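Local coordinates for methanol--corrinoid protein (Methanosarcina barkeri, PDB 2I2X) that carries a methyl group on its corrinoid cofactor in methanogenesis, receiving it from methanol with the help of MtaB and giving it up to coenzyme M through MtaA, at residues B[129-135]-B[157-162]; B[162-167]-B[193-198]; B[29-33]-B[83-87]; B[174-178]-B[237-242]. Numbering follows the deposited sequence.

Contact 1 of 4, residues B[129-135]-B[157-162]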
loop_
_atom_site.group_PDB
_atom_site.type_symbol
_atom_site.label_atom_id
_atom_site.label_comp_id
_atom_site.label_asym_id
_atom_site.label_seq_id
_atom_site.Cartn_x
_atom_site.Cartn_y
_atom_site.Cartn_z
ATOM N N HIS B 129 -8.397 -18.779 25.792
ATOM C CA HIS B 129 -7.041 -19.124 25.398
ATOM C C HIS B 129 -6.549 -18.265 24.244
ATOM O O HIS B 129 -7.339 -17.644 23.540
ATOM C CB HIS B 129 -6.935 -20.622 25.046
ATOM C CG HIS B 129 -7.381 -20.959 23.654
ATOM N ND1 HIS B 129 -8.682 -20.778 23.218
ATOM C CD2 HIS B 129 -6.698 -21.474 22.603
ATOM C CE1 HIS B 129 -8.775 -21.165 21.958
ATOM N NE2 HIS B 129 -7.586 -21.588 21.562
ATOM N N VAL B 130 -5.233 -18.238 24.086
ATOM C CA VAL B 130 -4.576 -17.697 22.916
ATOM C C VAL B 130 -4.132 -18.897 22.077
ATOM O O VAL B 130 -3.710 -19.923 22.624
ATOM C CB VAL B 130 -3.364 -16.819 23.315
ATOM C CG1 VAL B 130 -2.667 -16.270 22.102
ATOM C CG2 VAL B 130 -3.809 -15.683 24.174
ATOM N N ALA B 131 -4.255 -18.770 20.756
ATOM C CA ALA B 131 -3.866 -19.820 19.801
ATOM C C ALA B 131 -2.460 -20.365 20.044
ATOM O O ALA B 131 -1.583 -19.647 20.521
ATOM C CB ALA B 131 -3.971 -19.279 18.382
ATOM N N GLU B 132 -2.220 -21.629 19.713
ATOM C CA GLU B 132 -0.852 -22.127 19.873
ATOM C C GLU B 132 0.056 -21.508 18.825
ATOM O O GLU B 132 -0.364 -21.259 17.689
ATOM C CB GLU B 132 -0.751 -23.671 19.938
ATOM C CG GLU B 132 -0.635 -24.422 18.612
ATOM C CD GLU B 132 -0.455 -25.941 18.790
ATOM O OE1 GLU B 132 0.668 -26.389 19.153
ATOM O OE2 GLU B 132 -1.452 -26.675 18.543
ATOM N N GLY B 133 1.288 -21.240 19.248
ATOM C CA GLY B 133 2.272 -20.464 18.486
ATOM C C GLY B 133 2.200 -18.967 18.765
ATOM O O GLY B 133 3.059 -18.210 18.330
ATOM N N ASP B 134 1.184 -18.540 19.506
ATOM C CA ASP B 134 0.894 -17.120 19.678
ATOM C C ASP B 134 1.133 -16.649 21.131
ATOM O O ASP B 134 0.681 -17.287 22.083
ATOM C CB ASP B 134 -0.545 -16.832 19.216
ATOM C CG ASP B 134 -0.776 -15.373 18.812
ATOM O OD1 ASP B 134 -0.134 -14.462 19.373
ATOM O OD2 ASP B 134 -1.639 -15.131 17.945
ATOM N N VAL B 135 1.824 -15.512 21.261
ATOM C CA VAL B 135 2.305 -14.950 22.535
ATOM C C VAL B 135 1.570 -13.642 22.889
ATOM O O VAL B 135 1.756 -13.072 23.976
ATOM C CB VAL B 135 3.887 -14.791 22.481
ATOM C CG1 VAL B 135 4.429 -13.672 23.374
ATOM C CG2 VAL B 135 4.572 -16.123 22.805
ATOM N N LEU B 157 -6.554 -20.047 30.364
ATOM C CA LEU B 157 -5.589 -21.047 29.903
ATOM C C LEU B 157 -4.210 -20.535 29.473
ATOM O O LEU B 157 -3.307 -21.333 29.243
ATOM C CB LEU B 157 -6.193 -21.883 28.767
ATOM C CG LEU B 157 -6.857 -23.243 29.040
ATOM C CD1 LEU B 157 -5.825 -24.277 29.471
ATOM C CD2 LEU B 157 -7.954 -23.155 30.067
ATOM N N GLY B 158 -4.047 -19.216 29.352
ATOM C CA GLY B 158 -2.738 -18.622 29.067
ATOM C C GLY B 158 -2.406 -18.468 27.591
ATOM O O GLY B 158 -3.302 -18.361 26.755
ATOM N N ARG B 159 -1.109 -18.492 27.281
ATOM C CA ARG B 159 -0.591 -18.129 25.964
ATOM C C ARG B 159 -0.652 -19.231 24.924
ATOM O O ARG B 159 -1.660 -19.447 24.274
ATOM C CB ARG B 159 0.881 -17.703 26.061
ATOM C CG ARG B 159 1.161 -16.395 26.740
ATOM C CD ARG B 159 2.465 -16.504 27.495
ATOM N NE ARG B 159 3.589 -15.860 26.826
ATOM C CZ ARG B 159 4.853 -15.965 27.224
ATOM N NH1 ARG B 159 5.175 -16.708 28.275
ATOM N NH2 ARG B 159 5.803 -15.337 26.567
ATOM N N ASP B 160 0.474 -19.906 24.772
ATOM C CA ASP B 160 0.794 -20.742 23.634
ATOM C C ASP B 160 0.108 -22.104 23.793
ATOM O O ASP B 160 0.774 -23.110 24.036
ATOM C CB ASP B 160 2.330 -20.842 23.622
ATOM C CG ASP B 160 2.877 -21.739 22.551
ATOM O OD1 ASP B 160 4.063 -22.098 22.686
ATOM O OD2 ASP B 160 2.157 -22.082 21.594
ATOM N N VAL B 161 -1.221 -22.125 23.631
ATOM C CA VAL B 161 -2.087 -23.233 24.118
ATOM C C VAL B 161 -2.475 -24.278 23.046
ATOM O O VAL B 161 -3.193 -23.955 22.099
ATOM C CB VAL B 161 -3.364 -22.688 24.846
ATOM C CG1 VAL B 161 -4.216 -23.822 25.393
ATOM C CG2 VAL B 161 -2.988 -21.742 25.981
ATOM N N PRO B 162 -2.028 -25.543 23.226
ATOM C CA PRO B 162 -1.948 -26.616 22.204
ATOM C C PRO B 162 -3.205 -27.355 21.697
ATOM O O PRO B 162 -3.062 -28.266 20.883
ATOM C CB PRO B 162 -0.967 -27.633 22.833
ATOM C CG PRO B 162 -0.424 -26.975 24.075
ATOM C CD PRO B 162 -1.478 -26.004 24.508
HETATM O O HOH W 1 -4.472 -23.687 20.037
#
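Where strands 125-130 and 153-158 end side by side, their parallel pairing frays into loops. V130 N donates to G158 O (3.3 Å), but the return bond from V161 N to V130 O is weak at 3.5 Å, where the chain bends through an inverse gamma turn centred on D160. A water then accepts from E132 N and donates to V161 O. The best bond is G133 N to D160 OD2, 2.6 Å and nearly straight. It holds the type II turn A131-D134, closed by D134 N to A131 O (3.1 Å), and glycine suits the positive phi of G133. Other polar ends are satisfied outside the segments: H129 ND1 by T179 O, and R159 by a salt bridge to E131 of the neighbouring MtaB chain. D134 OD1 pairs with ND1 of H136, the axial cobalt ligand in the family's Asp-x-His-x-x-Gly motif, D134 OD2 accepts from L183 N, and G133 O and V135 N hydrogen-bond to the corrinoid. D160 thus ties the second loop to a turn lining the corrinoid pocket.

Contact 2 of 4, residues B[162-167]-B[193-198]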
loop_
_atom_site.group_PDB
_atom_site.type_symbol
_atom_site.label_atom_id
_atom_site.label_comp_id
_atom_site.label_asym_id
_atom_site.label_seq_id
_atom_site.Cartn_x
_atom_site.Cartn_y
_atom_site.Cartn_z
ATOM N N PRO B 162 -2.028 -25.543 23.226
ATOM C CA PRO B 162 -1.948 -26.616 22.204
ATOM C C PRO B 162 -3.205 -27.355 21.697
ATOM O O PRO B 162 -3.062 -28.266 20.883
ATOM C CB PRO B 162 -0.967 -27.633 22.833
ATOM C CG PRO B 162 -0.424 -26.975 24.075
ATOM C CD PRO B 162 -1.478 -26.004 24.508
ATOM N N ALA B 163 -4.403 -26.984 22.140
ATOM C CA ALA B 163 -5.659 -27.638 21.684
ATOM C C ALA B 163 -6.057 -28.903 22.460
ATOM O O ALA B 163 -7.155 -28.941 23.017
ATOM C CB ALA B 163 -5.677 -27.884 20.156
ATOM N N GLU B 164 -5.185 -29.923 22.500
ATOM C CA GLU B 164 -5.359 -31.082 23.414
ATOM C C GLU B 164 -5.733 -30.580 24.802
ATOM O O GLU B 164 -6.491 -31.220 25.539
ATOM C CB GLU B 164 -4.069 -31.914 23.563
ATOM C CG GLU B 164 -3.771 -32.925 22.462
ATOM C CD GLU B 164 -3.045 -32.309 21.262
ATOM O OE1 GLU B 164 -2.284 -31.321 21.431
ATOM O OE2 GLU B 164 -3.236 -32.826 20.136
ATOM N N GLU B 165 -5.172 -29.420 25.127
ATOM C CA GLU B 165 -5.265 -28.788 26.425
ATOM C C GLU B 165 -6.538 -27.971 26.561
ATOM O O GLU B 165 -7.041 -27.767 27.673
ATOM C CB GLU B 165 -4.073 -27.867 26.572
ATOM C CG GLU B 165 -3.405 -27.945 27.894
ATOM C CD GLU B 165 -2.158 -27.108 27.928
ATOM O OE1 GLU B 165 -1.106 -27.579 27.426
ATOM O OE2 GLU B 165 -2.250 -25.980 28.461
ATOM N N VAL B 166 -7.037 -27.496 25.422
ATOM C CA VAL B 166 -8.289 -26.742 25.361
ATOM C C VAL B 166 -9.411 -27.742 25.578
ATOM O O VAL B 166 -10.329 -27.504 26.367
ATOM C CB VAL B 166 -8.466 -25.993 24.002
ATOM C CG1 VAL B 166 -9.720 -25.132 24.013
ATOM C CG2 VAL B 166 -7.257 -25.128 23.705
ATOM N N LEU B 167 -9.302 -28.868 24.877
ATOM C CA LEU B 167 -10.181 -30.018 25.045
ATOM C C LEU B 167 -10.298 -30.381 26.528
ATOM O O LEU B 167 -11.388 -30.339 27.099
ATOM C CB LEU B 167 -9.616 -31.190 24.227
ATOM C CG LEU B 167 -10.392 -32.461 23.865
ATOM C CD1 LEU B 167 -9.975 -33.597 24.789
ATOM C CD2 LEU B 167 -11.917 -32.258 23.837
ATOM N N GLU B 193 -7.568 -26.600 14.281
ATOM C CA GLU B 193 -7.287 -27.677 15.225
ATOM C C GLU B 193 -8.297 -27.741 16.353
ATOM O O GLU B 193 -8.906 -28.785 16.566
ATOM C CB GLU B 193 -5.879 -27.556 15.797
ATOM C CG GLU B 193 -4.895 -28.535 15.195
ATOM C CD GLU B 193 -3.565 -28.540 15.932
ATOM O OE1 GLU B 193 -2.749 -27.612 15.693
ATOM O OE2 GLU B 193 -3.343 -29.474 16.742
ATOM N N VAL B 194 -8.489 -26.618 17.045
ATOM C CA VAL B 194 -9.436 -26.530 18.163
ATOM C C VAL B 194 -10.860 -26.933 17.763
ATOM O O VAL B 194 -11.441 -27.819 18.381
ATOM C CB VAL B 194 -9.415 -25.131 18.839
ATOM C CG1 VAL B 194 -10.564 -24.979 19.828
ATOM C CG2 VAL B 194 -8.084 -24.912 19.546
ATOM N N ASN B 195 -11.397 -26.300 16.721
ATOM C CA ASN B 195 -12.755 -26.578 16.250
ATOM C C ASN B 195 -13.006 -28.049 15.895
ATOM O O ASN B 195 -13.934 -28.669 16.417
ATOM C CB ASN B 195 -13.108 -25.678 15.065
ATOM C CG ASN B 195 -14.406 -26.080 14.403
ATOM O OD1 ASN B 195 -14.428 -26.932 13.515
ATOM N ND2 ASN B 195 -15.497 -25.466 14.832
ATOM N N ASP B 196 -12.175 -28.580 14.996
ATOM C CA ASP B 196 -12.235 -29.979 14.568
ATOM C C ASP B 196 -12.147 -30.911 15.761
ATOM O O ASP B 196 -12.954 -31.827 15.897
ATOM C CB ASP B 196 -11.093 -30.306 13.593
ATOM C CG ASP B 196 -11.152 -29.492 12.315
ATOM O OD1 ASP B 196 -12.063 -28.652 12.166
ATOM O OD2 ASP B 196 -10.276 -29.693 11.453
ATOM N N MET B 197 -11.177 -30.652 16.633
ATOM C CA MET B 197 -10.892 -31.510 17.776
ATOM C C MET B 197 -11.925 -31.391 18.912
ATOM O O MET B 197 -11.805 -32.058 19.940
ATOM C CB MET B 197 -9.487 -31.208 18.287
ATOM C CG MET B 197 -8.825 -32.332 19.038
ATOM S SD MET B 197 -7.901 -31.661 20.421
ATOM C CE MET B 197 -9.101 -30.492 21.057
ATOM N N LEU B 198 -12.934 -30.546 18.727
ATOM C CA LEU B 198 -14.068 -30.498 19.642
ATOM C C LEU B 198 -15.228 -31.286 19.066
ATOM O O LEU B 198 -15.898 -32.022 19.784
ATOM C CB LEU B 198 -14.501 -29.060 19.932
ATOM C CG LEU B 198 -13.696 -28.212 20.924
ATOM C CD1 LEU B 198 -14.494 -26.964 21.287
ATOM C CD2 LEU B 198 -13.310 -28.981 22.193
#
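P162 ends the turn that leads into helix 164-173 and barely reaches across. A163 follows at the N-cap position with a positive phi, and here small size matters more than capping chemistry. Its methyl points at the other helix, so the backbones come within 5.3 Å between the CA atoms of A163 and V194; A163 CB rests on V194 CG2 at 3.9 Å, and A163 O lies 3.2 Å from M197 CE. The exposed E164 turns its CB away, yet its backbone E164 N passes 3.8 Å from M197 SD. E165 lies on the outer side and forms a salt bridge with R133 of the neighbouring MtaB chain. In this Rossmann-like B12-binding domain, with parallel strands in the order 2-1-3-4-5, helices 164-173 and 190-199 lie next to each other on one face of the sheet, each connecting successive strands. V166 turns inward accordingly: V166 CG2 meets V194 CG2 at 4.2 Å, and both valines also cover L178 and H129 of the strands below, a place where compact, branched side chains fit. L167, one turn after A163, packs L167 CB against M197 CE at 3.3 Å, the flexible thioether lying across the A163-L167 turn, and L167 CD2 touches L198 CD2 at 3.9 Å.

Contact 3 of 4, residues B[29-33]-B[83-87]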
loop_
_atom_site.group_PDB
_atom_site.type_symbol
_atom_site.label_atom_id
_atom_site.label_comp_id
_atom_site.label_asym_id
_atom_site.label_seq_id
_atom_site.Cartn_x
_atom_site.Cartn_y
_atom_site.Cartn_z
ATOM N N ALA B 29 -18.835 11.763 37.400
ATOM C CA ALA B 29 -19.693 10.878 36.610
ATOM C C ALA B 29 -19.964 9.548 37.323
ATOM O O ALA B 29 -21.080 9.036 37.258
ATOM C CB ALA B 29 -19.097 10.650 35.230
ATOM N N ALA B 30 -18.940 8.994 37.983
ATOM C CA ALA B 30 -19.103 7.815 38.853
ATOM C C ALA B 30 -20.030 8.130 40.036
ATOM O O ALA B 30 -20.890 7.326 40.385
ATOM C CB ALA B 30 -17.752 7.305 39.353
ATOM N N GLU B 31 -19.836 9.313 40.620
ATOM C CA GLU B 31 -20.674 9.853 41.686
ATOM C C GLU B 31 -22.165 9.715 41.379
ATOM O O GLU B 31 -22.893 9.102 42.147
ATOM C CB GLU B 31 -20.292 11.315 41.968
ATOM C CG GLU B 31 -20.650 11.829 43.354
ATOM C CD GLU B 31 -20.149 10.936 44.504
ATOM O OE1 GLU B 31 -18.996 10.423 44.469
ATOM O OE2 GLU B 31 -20.938 10.760 45.457
ATOM N N GLU B 32 -22.606 10.264 40.249
ATOM C CA GLU B 32 -23.983 10.099 39.768
ATOM C C GLU B 32 -24.498 8.640 39.739
ATOM O O GLU B 32 -25.701 8.410 39.856
ATOM C CB GLU B 32 -24.122 10.684 38.358
ATOM C CG GLU B 32 -23.967 12.186 38.243
ATOM C CD GLU B 32 -24.423 12.692 36.882
ATOM O OE1 GLU B 32 -24.564 11.852 35.961
ATOM O OE2 GLU B 32 -24.643 13.921 36.728
ATOM N N LEU B 33 -23.597 7.670 39.584
ATOM C CA LEU B 33 -23.998 6.271 39.369
ATOM C C LEU B 33 -23.842 5.332 40.583
ATOM O O LEU B 33 -24.395 4.221 40.588
ATOM C CB LEU B 33 -23.284 5.687 38.145
ATOM C CG LEU B 33 -23.408 6.459 36.831
ATOM C CD1 LEU B 33 -22.521 5.811 35.800
ATOM C CD2 LEU B 33 -24.855 6.546 36.337
ATOM N N VAL B 83 -20.569 0.156 37.421
ATOM C CA VAL B 83 -20.364 1.578 37.215
ATOM C C VAL B 83 -19.145 1.751 36.309
ATOM O O VAL B 83 -19.173 2.511 35.348
ATOM C CB VAL B 83 -20.146 2.306 38.557
ATOM C CG1 VAL B 83 -19.777 3.763 38.339
ATOM C CG2 VAL B 83 -21.397 2.196 39.437
ATOM N N VAL B 84 -18.097 0.999 36.620
ATOM C CA VAL B 84 -16.829 1.040 35.919
ATOM C C VAL B 84 -16.995 0.675 34.451
ATOM O O VAL B 84 -16.469 1.360 33.584
ATOM C CB VAL B 84 -15.802 0.113 36.625
ATOM C CG1 VAL B 84 -14.508 0.001 35.850
ATOM C CG2 VAL B 84 -15.527 0.631 38.025
ATOM N N ILE B 85 -17.746 -0.386 34.176
ATOM C CA ILE B 85 -18.024 -0.825 32.801
ATOM C C ILE B 85 -18.896 0.164 32.017
ATOM O O ILE B 85 -18.694 0.356 30.806
ATOM C CB ILE B 85 -18.688 -2.214 32.801
ATOM C CG1 ILE B 85 -17.751 -3.231 33.446
ATOM C CG2 ILE B 85 -19.080 -2.672 31.384
ATOM C CD1 ILE B 85 -18.492 -4.144 34.419
ATOM N N ARG B 86 -19.865 0.783 32.691
ATOM C CA ARG B 86 -20.731 1.766 32.041
ATOM C C ARG B 86 -19.886 2.961 31.560
ATOM O O ARG B 86 -19.966 3.376 30.397
ATOM C CB ARG B 86 -21.848 2.198 32.991
ATOM C CG ARG B 86 -22.614 3.456 32.589
ATOM C CD ARG B 86 -24.044 3.173 32.117
ATOM N NE ARG B 86 -24.887 4.362 32.289
ATOM C CZ ARG B 86 -25.738 4.555 33.295
ATOM N NH1 ARG B 86 -25.900 3.629 34.232
ATOM N NH2 ARG B 86 -26.437 5.677 33.364
ATOM N N LEU B 87 -19.061 3.483 32.462
ATOM C CA LEU B 87 -18.188 4.597 32.155
ATOM C C LEU B 87 -17.130 4.255 31.110
ATOM O O LEU B 87 -16.842 5.072 30.240
ATOM C CB LEU B 87 -17.559 5.154 33.425
ATOM C CG LEU B 87 -18.577 5.672 34.438
ATOM C CD1 LEU B 87 -17.873 6.048 35.731
ATOM C CD2 LEU B 87 -19.418 6.833 33.894
#
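Apolar packing accounts for most of this meeting of helices 26-33 and 72-89, whose short segments run at 131° to each other with axes 10.2 Å apart. L33 is the largest contributor: its CB-side approaches the valine, L33 CB to V83 CG1 at 4.0 Å, and its tip the leucine, L33 CD1 to L87 CD2 at 3.8 Å. V83 and L87 stand one turn apart on the same side of their helix, so the two together make a strip that a single long side chain can span. The first helix offers alanines against the same two residues, small enough for the larger residues to come close to its backbone: A30 CB lies 3.8 Å from L87 CD1 and 4.2 Å from V83 CG1, and A29 CB 4.1 Å from L87 CD2. Such an oblique crossing belongs to the N-terminal helix bundle of the B12-binding protein, where F48 of helix 41-48 covers both A30 and L87. The one charged side chain that joins in is R86, at the exposed edge. L33 CD2 lies over one face of its guanidinium, 3.5 Å from R86 NH2, an apolar cover for the flat group, while R86 NE forms a salt bridge with E90, just past the end of its helix.

Contact 4 of 4, residues B[174-178]-B[237-242]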
loop_
_atom_site.group_PDB
_atom_site.type_symbol
_atom_site.label_atom_id
_atom_site.label_comp_id
_atom_site.label_asym_id
_atom_site.label_seq_id
_atom_site.Cartn_x
_atom_site.Cartn_y
_atom_site.Cartn_z
ATOM N N LYS B 174 -16.741 -27.712 31.989
ATOM C CA LYS B 174 -17.997 -27.688 31.235
ATOM C C LYS B 174 -18.477 -26.249 31.064
ATOM O O LYS B 174 -19.491 -25.841 31.640
ATOM C CB LYS B 174 -19.067 -28.591 31.870
ATOM C CG LYS B 174 -18.995 -30.064 31.454
ATOM C CD LYS B 174 -19.887 -30.937 32.351
ATOM C CE LYS B 174 -19.597 -32.430 32.171
ATOM N NZ LYS B 174 -19.434 -33.137 33.485
ATOM N N PRO B 175 -17.725 -25.470 30.277
ATOM C CA PRO B 175 -18.020 -24.062 30.115
ATOM C C PRO B 175 -19.168 -23.866 29.134
ATOM O O PRO B 175 -19.491 -24.769 28.353
ATOM C CB PRO B 175 -16.723 -23.509 29.531
ATOM C CG PRO B 175 -16.172 -24.642 28.736
ATOM C CD PRO B 175 -16.559 -25.886 29.474
ATOM N N ILE B 176 -19.780 -22.694 29.178
ATOM C CA ILE B 176 -20.850 -22.360 28.253
ATOM C C ILE B 176 -20.287 -21.798 26.940
ATOM O O ILE B 176 -20.951 -21.826 25.890
ATOM C CB ILE B 176 -21.824 -21.355 28.893
ATOM C CG1 ILE B 176 -21.046 -20.236 29.605
ATOM C CG2 ILE B 176 -22.766 -22.094 29.867
ATOM C CD1 ILE B 176 -21.693 -18.869 29.511
ATOM N N MET B 177 -19.044 -21.318 27.008
ATOM C CA MET B 177 -18.431 -20.583 25.914
ATOM C C MET B 177 -16.915 -20.701 25.907
ATOM O O MET B 177 -16.260 -20.589 26.950
ATOM C CB MET B 177 -18.839 -19.121 26.020
ATOM C CG MET B 177 -17.905 -18.159 25.358
ATOM S SD MET B 177 -18.882 -16.857 24.648
ATOM C CE MET B 177 -19.452 -17.688 23.167
ATOM N N LEU B 178 -16.366 -20.914 24.717
ATOM C CA LEU B 178 -14.928 -20.950 24.523
ATOM C C LEU B 178 -14.483 -19.717 23.748
ATOM O O LEU B 178 -15.008 -19.462 22.662
ATOM C CB LEU B 178 -14.559 -22.211 23.745
ATOM C CG LEU B 178 -13.091 -22.455 23.437
ATOM C CD1 LEU B 178 -12.341 -22.709 24.734
ATOM C CD2 LEU B 178 -12.954 -23.635 22.477
ATOM N N ILE B 237 -21.879 -11.820 23.470
ATOM C CA ILE B 237 -22.047 -13.116 22.816
ATOM C C ILE B 237 -22.296 -14.242 23.836
ATOM O O ILE B 237 -22.842 -15.294 23.491
ATOM C CB ILE B 237 -20.834 -13.428 21.875
ATOM C CG1 ILE B 237 -21.147 -14.556 20.890
ATOM C CG2 ILE B 237 -19.548 -13.695 22.661
ATOM C CD1 ILE B 237 -21.605 -14.047 19.549
ATOM N N ALA B 238 -21.905 -14.005 25.090
ATOM C CA ALA B 238 -22.116 -14.964 26.176
ATOM C C ALA B 238 -23.484 -14.763 26.832
ATOM O O ALA B 238 -24.041 -15.693 27.425
ATOM C CB ALA B 238 -21.004 -14.854 27.206
ATOM N N ASP B 239 -24.019 -13.545 26.721
ATOM C CA ASP B 239 -25.371 -13.232 27.196
ATOM C C ASP B 239 -26.450 -13.950 26.369
ATOM O O ASP B 239 -27.506 -14.301 26.897
ATOM C CB ASP B 239 -25.613 -11.715 27.209
ATOM C CG ASP B 239 -24.977 -11.022 28.414
ATOM O OD1 ASP B 239 -24.529 -11.703 29.358
ATOM O OD2 ASP B 239 -24.931 -9.778 28.419
ATOM N N ALA B 240 -26.170 -14.168 25.084
ATOM C CA ALA B 240 -27.069 -14.900 24.186
ATOM C C ALA B 240 -27.079 -16.414 24.440
ATOM O O ALA B 240 -28.045 -17.100 24.091
ATOM C CB ALA B 240 -26.732 -14.599 22.728
ATOM N N ILE B 241 -25.999 -16.928 25.035
ATOM C CA ILE B 241 -25.946 -18.320 25.495
ATOM C C ILE B 241 -26.844 -18.450 26.718
ATOM O O ILE B 241 -27.568 -19.434 26.859
ATOM C CB ILE B 241 -24.505 -18.783 25.872
ATOM C CG1 ILE B 241 -23.454 -18.308 24.850
ATOM C CG2 ILE B 241 -24.451 -20.306 26.100
ATOM C CD1 ILE B 241 -23.667 -18.765 23.415
ATOM N N ILE B 242 -26.787 -17.443 27.591
ATOM C CA ILE B 242 -27.656 -17.353 28.769
ATOM C C ILE B 242 -29.103 -17.010 28.355
ATOM O O ILE B 242 -30.053 -17.312 29.083
ATOM C CB ILE B 242 -27.078 -16.363 29.840
ATOM C CG1 ILE B 242 -25.662 -16.776 30.261
ATOM C CG2 ILE B 242 -27.967 -16.271 31.078
ATOM C CD1 ILE B 242 -25.494 -18.262 30.587
#
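Two side chains of the strand approach, I176 and M177, reach across to helix 233-242, and their conformations decide what they meet. I176 has chi1 near +60° (p), which sends its longer branch toward the helix, so that I176 CD1 meets I242 CD1 at 4.0 Å; its CB lies 4.0 Å from I241 CG2. I241 and I242 both have m for chi1 and chi2. In I241 this places CG2 over the backbone, 3.8 Å from I176 O, and leaves CD1 facing the methionine, 4.4 Å from M177 CE. Strand 177-181 is the middle strand of the five-stranded parallel sheet in this Rossmann-like domain, with M177 and L178 alternating between its faces: M177 turns to helix 233-242, and L178 to the helices 164-173 and 190-199 on the other side. M177 runs out extended at chi1 (t), has chi2 between wells at 144° and bends at chi3 (m), so its sulfur rests against two neighbours on the helix, M177 SD to I237 CG2 at 3.8 Å and to A238 CB at 3.9 Å. A thioether suits the spot because it is long, flexible and apolar, and A238 is small enough to let it lie close to the helix. I237 holds chi1 near 180° (t) and is buried beside A208 of the next strand; its side chain comes within about 6 Å of the bound corrinoid.

How the contacts relate
Contacts 1, 2 and 4 are partly buried and belong to the Rossmann-like B12-binding domain, whereas the buried contact 3 lies in the helix bundle, about 34 Å from contact 1 between centres. Contact 1 sits at the loops that leave the sheet, beside the corrinoid and MtaB, and is built on hydrogen bonds; the other three are held mainly by apolar packing. Contacts 1 and 2 share P162 and touch through H129, V161, V166 and V194. Contact 2 meets contact 4 through L178, against V166, V194 and L198. Contacts 2 and 4 thus pack helices on opposite faces of one sheet, while contact 3 pairs helices alone and has no sheet beneath it.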